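Local coordinates for protein 2-dehydropantoate 2-reductase (Porphyromonas gingivalis, PDB 2QYT) that probably catalyses the NADPH-dependent reduction of 2-dehydropantoate (ketopantoate) to (R)-pantoate, the second step of pantoate synthesis on the route to pantothenate, at residues 135-143 and 194-202. Numbering follows the deposited sequence.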
loop_
_atom_site.group_PDB
_atom_site.type_symbol
_atom_site.label_atom_id
_atom_site.label_comp_id
_atom_site.label_asym_id
_atom_site.label_seq_id
_atom_site.Cartn_x
_atom_site.Cartn_y
_atom_site.Cartn_z
ATOM N N VAL A 135 -12.075 -7.658 3.816
ATOM C CA VAL A 135 -11.097 -6.671 3.362
ATOM C C VAL A 135 -10.546 -5.932 4.582
ATOM O O VAL A 135 -11.295 -5.322 5.307
ATOM C CB VAL A 135 -11.713 -5.698 2.293
ATOM C CG1 VAL A 135 -10.718 -4.580 1.905
ATOM C CG2 VAL A 135 -12.230 -6.481 1.060
ATOM N N TRP A 136 -9.242 -6.045 4.825
ATOM C CA TRP A 136 -8.582 -5.256 5.851
ATOM C C TRP A 136 -7.933 -4.014 5.218
ATOM O O TRP A 136 -7.979 -3.854 4.027
ATOM C CB TRP A 136 -7.532 -6.103 6.559
ATOM C CG TRP A 136 -8.086 -7.254 7.414
ATOM C CD1 TRP A 136 -9.388 -7.435 7.865
ATOM C CD2 TRP A 136 -7.322 -8.319 7.971
ATOM N NE1 TRP A 136 -9.452 -8.548 8.655
ATOM C CE2 TRP A 136 -8.207 -9.123 8.717
ATOM C CE3 TRP A 136 -5.964 -8.688 7.884
ATOM C CZ2 TRP A 136 -7.783 -10.290 9.382
ATOM C CZ3 TRP A 136 -5.547 -9.847 8.542
ATOM C CH2 TRP A 136 -6.457 -10.633 9.275
ATOM N N LYS A 137 -7.378 -3.126 6.032
ATOM C CA LYS A 137 -6.725 -1.911 5.564
ATOM C C LYS A 137 -5.243 -2.075 5.808
ATOM O O LYS A 137 -4.840 -2.702 6.785
ATOM C CB LYS A 137 -7.214 -0.712 6.366
ATOM C CG LYS A 137 -8.699 -0.557 6.276
ATOM C CD LYS A 137 -9.182 0.773 6.764
ATOM C CE LYS A 137 -10.700 0.727 6.746
ATOM N NZ LYS A 137 -11.310 1.922 7.377
ATOM N N GLY A 138 -4.435 -1.519 4.923
ATOM C CA GLY A 138 -2.994 -1.580 5.103
ATOM C C GLY A 138 -2.295 -0.430 4.420
ATOM O O GLY A 138 -2.874 0.220 3.550
ATOM N N CYS A 139 -1.072 -0.130 4.869
ATOM C CA CYS A 139 -0.201 0.759 4.146
ATOM C C CYS A 139 1.260 0.468 4.472
ATOM O O CYS A 139 1.591 0.003 5.569
ATOM C CB CYS A 139 -0.542 2.225 4.427
ATOM S SG CYS A 139 -0.074 2.775 6.080
ATOM N N VAL A 140 2.140 0.735 3.508
ATOM C CA VAL A 140 3.574 0.410 3.635
ATOM C C VAL A 140 4.399 1.674 3.469
ATOM O O VAL A 140 3.959 2.618 2.827
ATOM C CB VAL A 140 3.998 -0.723 2.653
ATOM C CG1 VAL A 140 3.219 -2.001 2.935
ATOM C CG2 VAL A 140 3.819 -0.324 1.182
ATOM N N TYR A 141 5.551 1.743 4.138
ATOM C CA TYR A 141 6.553 2.765 3.871
ATOM C C TYR A 141 7.792 2.011 3.418
ATOM O O TYR A 141 8.410 1.277 4.187
ATOM C CB TYR A 141 6.867 3.586 5.120
ATOM C CG TYR A 141 5.767 4.502 5.559
ATOM C CD1 TYR A 141 5.780 5.831 5.208
ATOM C CD2 TYR A 141 4.687 4.028 6.288
ATOM C CE1 TYR A 141 4.758 6.716 5.629
ATOM C CE2 TYR A 141 3.654 4.890 6.693
ATOM C CZ TYR A 141 3.692 6.223 6.360
ATOM O OH TYR A 141 2.666 7.070 6.746
ATOM N N ILE A 142 8.119 2.158 2.146
ATOM C CA ILE A 142 9.153 1.350 1.534
ATOM C C ILE A 142 9.509 2.000 0.216
ATOM O O ILE A 142 8.602 2.500 -0.481
ATOM C CB ILE A 142 8.732 -0.147 1.327
ATOM C CG1 ILE A 142 9.972 -1.047 1.064
ATOM C CG2 ILE A 142 7.535 -0.313 0.317
ATOM C CD1 ILE A 142 9.628 -2.581 0.674
ATOM N N SER A 143 10.807 2.026 -0.099
ATOM C CA SER A 143 11.315 2.628 -1.323
ATOM C C SER A 143 11.786 1.557 -2.285
ATOM O O SER A 143 12.978 1.292 -2.415
ATOM C CB SER A 143 12.486 3.537 -0.977
ATOM O OG SER A 143 12.015 4.582 -0.144
ATOM N N ILE A 194 -5.919 1.632 12.752
ATOM C CA ILE A 194 -5.323 1.522 11.433
ATOM C C ILE A 194 -5.725 2.679 10.500
ATOM O O ILE A 194 -4.933 3.049 9.645
ATOM C CB ILE A 194 -5.602 0.182 10.761
ATOM C CG1 ILE A 194 -4.864 0.082 9.421
ATOM C CG2 ILE A 194 -7.108 -0.072 10.639
ATOM C CD1 ILE A 194 -3.379 -0.124 9.553
ATOM N N ASP A 195 -6.942 3.220 10.675
ATOM C CA ASP A 195 -7.437 4.349 9.875
ATOM C C ASP A 195 -6.501 5.549 9.973
ATOM O O ASP A 195 -6.292 6.272 8.998
ATOM C CB ASP A 195 -8.841 4.772 10.323
ATOM C CG ASP A 195 -9.913 3.753 9.955
ATOM O OD1 ASP A 195 -9.666 2.889 9.098
ATOM O OD2 ASP A 195 -11.013 3.810 10.538
ATOM N N TRP A 196 -5.944 5.761 11.157
ATOM C CA TRP A 196 -5.032 6.875 11.389
ATOM C C TRP A 196 -3.758 6.756 10.555
ATOM O O TRP A 196 -3.359 7.718 9.927
ATOM C CB TRP A 196 -4.715 6.993 12.876
ATOM C CG TRP A 196 -3.496 7.770 13.183
ATOM C CD1 TRP A 196 -2.402 7.341 13.894
ATOM C CD2 TRP A 196 -3.220 9.119 12.791
ATOM N NE1 TRP A 196 -1.468 8.356 13.981
ATOM C CE2 TRP A 196 -1.947 9.457 13.319
ATOM C CE3 TRP A 196 -3.928 10.084 12.055
ATOM C CZ2 TRP A 196 -1.362 10.710 13.113
ATOM C CZ3 TRP A 196 -3.345 11.342 11.863
ATOM C CH2 TRP A 196 -2.077 11.636 12.385
ATOM N N TYR A 197 -3.136 5.576 10.546
ATOM C CA TYR A 197 -1.931 5.326 9.727
ATOM C C TYR A 197 -2.219 5.522 8.246
ATOM O O TYR A 197 -1.402 6.073 7.502
ATOM C CB TYR A 197 -1.328 3.933 9.997
ATOM C CG TYR A 197 -0.782 3.817 11.387
ATOM C CD1 TYR A 197 0.583 4.006 11.646
ATOM C CD2 TYR A 197 -1.633 3.580 12.467
ATOM C CE1 TYR A 197 1.091 3.942 12.973
ATOM C CE2 TYR A 197 -1.147 3.503 13.767
ATOM C CZ TYR A 197 0.214 3.683 14.025
ATOM O OH TYR A 197 0.673 3.622 15.338
ATOM N N ILE A 198 -3.397 5.089 7.833
ATOM C CA ILE A 198 -3.842 5.246 6.463
ATOM C C ILE A 198 -4.055 6.709 6.037
ATOM O O ILE A 198 -3.624 7.092 4.939
ATOM C CB ILE A 198 -5.158 4.483 6.236
ATOM C CG1 ILE A 198 -4.970 2.994 6.532
ATOM C CG2 ILE A 198 -5.693 4.692 4.803
ATOM C CD1 ILE A 198 -4.483 2.270 5.429
HETATM N N MSE A 199 -4.796 7.495 6.821
HETATM C CA MSE A 199 -4.953 8.922 6.482
HETATM C C MSE A 199 -3.616 9.636 6.600
HETATM O O MSE A 199 -3.279 10.463 5.760
HETATM C CB MSE A 199 -6.058 9.625 7.292
HETATM C CG MSE A 199 -5.861 9.727 8.804
HETATM SE SE MSE A 199 -6.859 11.222 9.637
HETATM C CE MSE A 199 -5.401 12.444 9.904
ATOM N N LYS A 200 -2.841 9.292 7.629
ATOM C CA LYS A 200 -1.537 9.920 7.818
ATOM C C LYS A 200 -0.632 9.744 6.591
ATOM O O LYS A 200 -0.074 10.724 6.089
ATOM C CB LYS A 200 -0.859 9.438 9.115
ATOM C CG LYS A 200 0.282 10.317 9.611
ATOM C CD LYS A 200 1.154 9.573 10.631
ATOM C CE LYS A 200 2.220 8.680 9.958
ATOM N NZ LYS A 200 2.274 7.295 10.523
ATOM N N LYS A 201 -0.534 8.508 6.086
ATOM C CA LYS A 201 0.206 8.220 4.858
ATOM C C LYS A 201 -0.335 9.021 3.664
ATOM O O LYS A 201 0.441 9.644 2.934
ATOM C CB LYS A 201 0.158 6.713 4.551
ATOM C CG LYS A 201 0.743 6.298 3.203
ATOM C CD LYS A 201 2.133 5.742 3.341
ATOM C CE LYS A 201 2.952 5.904 2.066
ATOM N NZ LYS A 201 2.673 4.770 1.176
ATOM N N PHE A 202 -1.652 8.998 3.469
ATOM C CA PHE A 202 -2.277 9.639 2.312
ATOM C C PHE A 202 -2.124 11.177 2.292
ATOM O O PHE A 202 -1.890 11.773 1.250
ATOM C CB PHE A 202 -3.765 9.257 2.173
ATOM C CG PHE A 202 -4.450 9.978 1.045
ATOM C CD1 PHE A 202 -4.347 9.494 -0.275
ATOM C CD2 PHE A 202 -5.142 11.164 1.281
ATOM C CE1 PHE A 202 -4.947 10.152 -1.336
ATOM C CE2 PHE A 202 -5.730 11.857 0.230
ATOM C CZ PHE A 202 -5.641 11.350 -1.081
HETATM O O HOH W 1 0.723 2.252 1.223
HETATM O O HOH W 2 1.038 6.263 8.334
#
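Lys137 reaches from the start of strand 137-148 to Asp195 in the first turn of helix 194-215, its methylenes stretched out straight. Lys137 NZ lies 2.6 Å from Asp195 OD1, a short salt bridge made on the syn side but 28° out of the carboxylate plane; Glu124 gives the same ammonium group a second carboxylate. Nearer the backbone, Lys137 CB rests 3.9 Å from Ile194 CG1. At Gly138 the carbonyl takes over: its O sits 3.2 Å from Ile198 CD1, and that methyl also touches Cys139 CB. Cys139 faces the helix, and its SG lies beside Tyr197 O and CB and near Lys201 CB.

Val140 turns its side chain the other way, onto helix 18-33, and offers its backbone instead. Lys201 NZ donates to Val140 O at 3.0 Å, almost in line with the carbonyl (175°), while Asn118 OD1 provides another hydrogen bond to that ammonium. A bend at chi2 (101°) helps carry the lysine chain over Tyr141, where Lys201 CD lies 3.7 Å from the ring centroid in a CH-pi contact, displaced toward the rim. The two side chains run past each other in opposite directions, bringing Tyr141 OH to within 3.4 Å of Lys201 CB. Close by, a water donates to Tyr197 O and accepts from Lys200 NZ.

The strand lies in the mixed sheet of this ketopantoate reductase, within the N-terminal family region that also holds the Rossmann-type parallel sheet; the helix falls in the C-terminal family region. Apolar packing thus lies between two lysine anchors running in opposite senses, Lys137 from strand to helix and Lys201 from helix to strand. For buried Lys137, two carboxylates probably help offset the cost of burying its charge; Lys201 NZ is shared between Val140 O and Asn118 OD1.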